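PDB 5B68: 4-alpha-glucanotransferase from Corynebacterium glutamicum, which belongs to the amylomaltase (disproportionating enzyme) family, pairing an N-terminal beta-sandwich domain with a TIM-barrel-type domain. Local coordinates for residues L595-Q598 with A599-D603. Sequence-based numbering, arbitrary orientation.
Sequences LQWQ and AEILD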
ATOM      1  N   LEU A 595     -26.402  15.641  10.516  1.00 31.04           N
ATOM      2  CA  LEU A 595     -27.799  15.421  10.039  1.00 30.21           C
ATOM      3  C   LEU A 595     -28.119  16.157   8.762  1.00 29.81           C
ATOM      4  O   LEU A 595     -28.721  15.585   7.806  1.00 29.55           O
ATOM      5  CB  LEU A 595     -28.820  15.876  11.097  1.00 30.95           C
ATOM      6  CG  LEU A 595     -30.273  15.424  10.837  1.00 35.93           C
ATOM      7  CD1 LEU A 595     -30.335  13.897  10.963  1.00 37.26           C
ATOM      8  CD2 LEU A 595     -31.223  16.067  11.840  1.00 37.11           C
ATOM      9  N   GLN A 596     -27.695  17.421   8.668  1.00 29.34           N
ATOM     10  CA  GLN A 596     -27.964  18.204   7.480  1.00 27.37           C
ATOM     11  C   GLN A 596     -27.288  17.672   6.218  1.00 31.91           C
ATOM     12  O   GLN A 596     -27.861  17.645   5.127  1.00 28.80           O
ATOM     13  CB  GLN A 596     -27.543  19.689   7.701  1.00 31.81           C
ATOM     14  CG  GLN A 596     -27.611  20.668   6.521  1.00 32.82           C
ATOM     15  CD  GLN A 596     -28.986  20.898   5.926  1.00 32.15           C
ATOM     16  OE1 GLN A 596     -29.141  21.135   4.728  1.00 39.33           O
ATOM     17  NE2 GLN A 596     -29.972  20.872   6.755  1.00 35.18           N
ATOM     18  N   TRP A 597     -26.017  17.332   6.359  1.00 28.95           N
ATOM     19  CA  TRP A 597     -25.250  16.751   5.237  1.00 29.38           C
ATOM     20  C   TRP A 597     -25.878  15.401   4.800  1.00 25.25           C
ATOM     21  O   TRP A 597     -26.091  15.183   3.601  1.00 26.94           O
ATOM     22  CB  TRP A 597     -23.803  16.526   5.730  1.00 28.22           C
ATOM     23  CG  TRP A 597     -22.852  15.879   4.719  1.00 26.31           C
ATOM     24  CD1 TRP A 597     -22.124  14.748   4.901  1.00 27.15           C
ATOM     25  CD2 TRP A 597     -22.553  16.352   3.420  1.00 25.02           C
ATOM     26  NE1 TRP A 597     -21.395  14.476   3.779  1.00 27.51           N
ATOM     27  CE2 TRP A 597     -21.636  15.438   2.850  1.00 25.03           C
ATOM     28  CE3 TRP A 597     -22.963  17.467   2.672  1.00 26.12           C
ATOM     29  CZ2 TRP A 597     -21.129  15.595   1.575  1.00 25.26           C
ATOM     30  CZ3 TRP A 597     -22.437  17.648   1.399  1.00 28.47           C
ATOM     31  CH2 TRP A 597     -21.490  16.688   0.874  1.00 26.28           C
ATOM     32  N   GLN A 598     -26.150  14.531   5.773  1.00 24.37           N
ATOM     33  CA  GLN A 598     -26.877  13.244   5.530  1.00 25.20           C
ATOM     34  C   GLN A 598     -28.193  13.486   4.765  1.00 27.83           C
ATOM     35  O   GLN A 598     -28.494  12.830   3.753  1.00 26.54           O
ATOM     36  CB  GLN A 598     -27.109  12.483   6.806  1.00 28.12           C
ATOM     37  CG  GLN A 598     -25.832  11.882   7.382  1.00 25.44           C
ATOM     38  CD  GLN A 598     -26.031  10.818   8.413  1.00 27.69           C
ATOM     39  OE1 GLN A 598     -26.999  10.044   8.401  1.00 28.89           O
ATOM     40  NE2 GLN A 598     -25.084  10.738   9.339  1.00 29.26           N
ATOM     41  N   ALA A 599     -28.927  14.507   5.166  1.00 25.85           N
ATOM     42  CA  ALA A 599     -30.220  14.774   4.540  1.00 27.12           C
ATOM     43  C   ALA A 599     -30.050  15.117   3.141  1.00 25.72           C
ATOM     44  O   ALA A 599     -30.756  14.621   2.265  1.00 28.23           O
ATOM     45  CB  ALA A 599     -30.973  15.908   5.301  1.00 28.61           C
ATOM     46  N   GLU A 600     -29.078  15.983   2.876  1.00 27.64           N
ATOM     47  CA  GLU A 600     -28.780  16.397   1.539  1.00 27.82           C
ATOM     48  C   GLU A 600     -28.391  15.211   0.641  1.00 26.80           C
ATOM     49  O   GLU A 600     -28.750  15.178  -0.573  1.00 26.73           O
ATOM     50  CB  GLU A 600     -27.661  17.470   1.541  1.00 31.60           C
ATOM     51  CG  GLU A 600     -28.168  18.869   1.916  1.00 34.98           C
ATOM     52  CD  GLU A 600     -27.056  19.907   2.026  1.00 35.69           C
ATOM     53  OE1 GLU A 600     -26.352  20.082   1.025  1.00 31.48           O
ATOM     54  OE2 GLU A 600     -26.952  20.560   3.089  1.00 37.28           O
ATOM     55  N   ILE A 601     -27.631  14.269   1.218  1.00 25.57           N
ATOM     56  CA  ILE A 601     -27.219  13.066   0.456  1.00 23.23           C
ATOM     57  C   ILE A 601     -28.433  12.174   0.154  1.00 24.10           C
ATOM     58  O   ILE A 601     -28.581  11.680  -0.989  1.00 25.33           O
ATOM     59  CB  ILE A 601     -26.187  12.234   1.257  1.00 25.13           C
ATOM     60  CG1 ILE A 601     -24.827  12.977   1.281  1.00 27.12           C
ATOM     61  CG2 ILE A 601     -25.998  10.843   0.639  1.00 26.95           C
ATOM     62  CD1 ILE A 601     -23.792  12.303   2.163  1.00 27.01           C
ATOM     63  N   LEU A 602     -29.288  12.010   1.161  1.00 22.79           N
ATOM     64  CA  LEU A 602     -30.490  11.200   1.001  1.00 24.53           C
ATOM     65  C   LEU A 602     -31.411  11.837  -0.047  1.00 24.68           C
ATOM     66  O   LEU A 602     -32.042  11.125  -0.839  1.00 22.74           O
ATOM     67  CB  LEU A 602     -31.196  11.021   2.345  1.00 25.48           C
ATOM     68  CG  LEU A 602     -30.386  10.217   3.406  1.00 24.03           C
ATOM     69  CD1 LEU A 602     -31.019  10.354   4.777  1.00 26.20           C
ATOM     70  CD2 LEU A 602     -30.211   8.737   3.058  1.00 25.23           C
ATOM     71  N   ASP A 603     -31.504  13.187  -0.054  1.00 27.57           N
ATOM     72  CA  ASP A 603     -32.222  13.875  -1.141  1.00 25.57           C
ATOM     73  C   ASP A 603     -31.625  13.638  -2.494  1.00 26.98           C
ATOM     74  O   ASP A 603     -32.340  13.481  -3.506  1.00 24.80           O
ATOM     75  CB  ASP A 603     -32.334  15.390  -0.871  1.00 30.52           C
ATOM     76  CG  ASP A 603     -33.376  15.720   0.202  1.00 31.34           C
ATOM     77  OD1 ASP A 603     -34.210  14.838   0.564  1.00 31.69           O
ATOM     78  OD2 ASP A 603     -33.270  16.848   0.736  1.00 30.14           O
TER
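Trp597 and Ile601, one helical turn apart on helix 587-607, meet through the methyl end of the isoleucine and one face of the indole. Ile601 CD1 lies over the pyrrole part of the ring, 3.9 Å from the centroid of the five-membered ring and 24° off its normal, a CH-pi contact. Its nearest ring atom is NE1, with CD1 and NE1 3.6 Å apart, and the methyl is offset toward the rim on that side. CG of Trp597 stands anti to the backbone N (chi1 178°), which sets the indole beside the carbonyl carbon, toward the next turn; in Ile601, chi1 places CG1 beside its own backbone N, facing back to Trp597, and the extended chi2 lengthens that reach. On the neighbouring flank Gln596 and Glu600 bring their ends together, the amide and carboxylate planes turned 56° apart.

Beneath these side chains run the i to i+4 bonds of a regular alpha helix. Ala599 N donates to Leu595 O at 2.9 Å, Glu600 N to Gln596 O at 3.1 Å, and Ile601 N to Trp597 O at 3.0 Å. The last of the four, Leu602 N to Gln598 O, is 2.8 Å long.

Further out, the indole is fixed by a hydrogen bond from NE1 to Trp533 O and by stacking with His536. The buried amide of Gln598 accepts from Arg624 and donates to Asp594 and to Tyr568 O, and Leu602 packs on Leu630 and Leu634 of helix 627-639. The indole N-H is thus spent on a backbone carbonyl of a loop, while the face takes a methyl from the next turn of its own helix; the tie to the loop is that N-H bond together with the packing of Ile601 on Trp533.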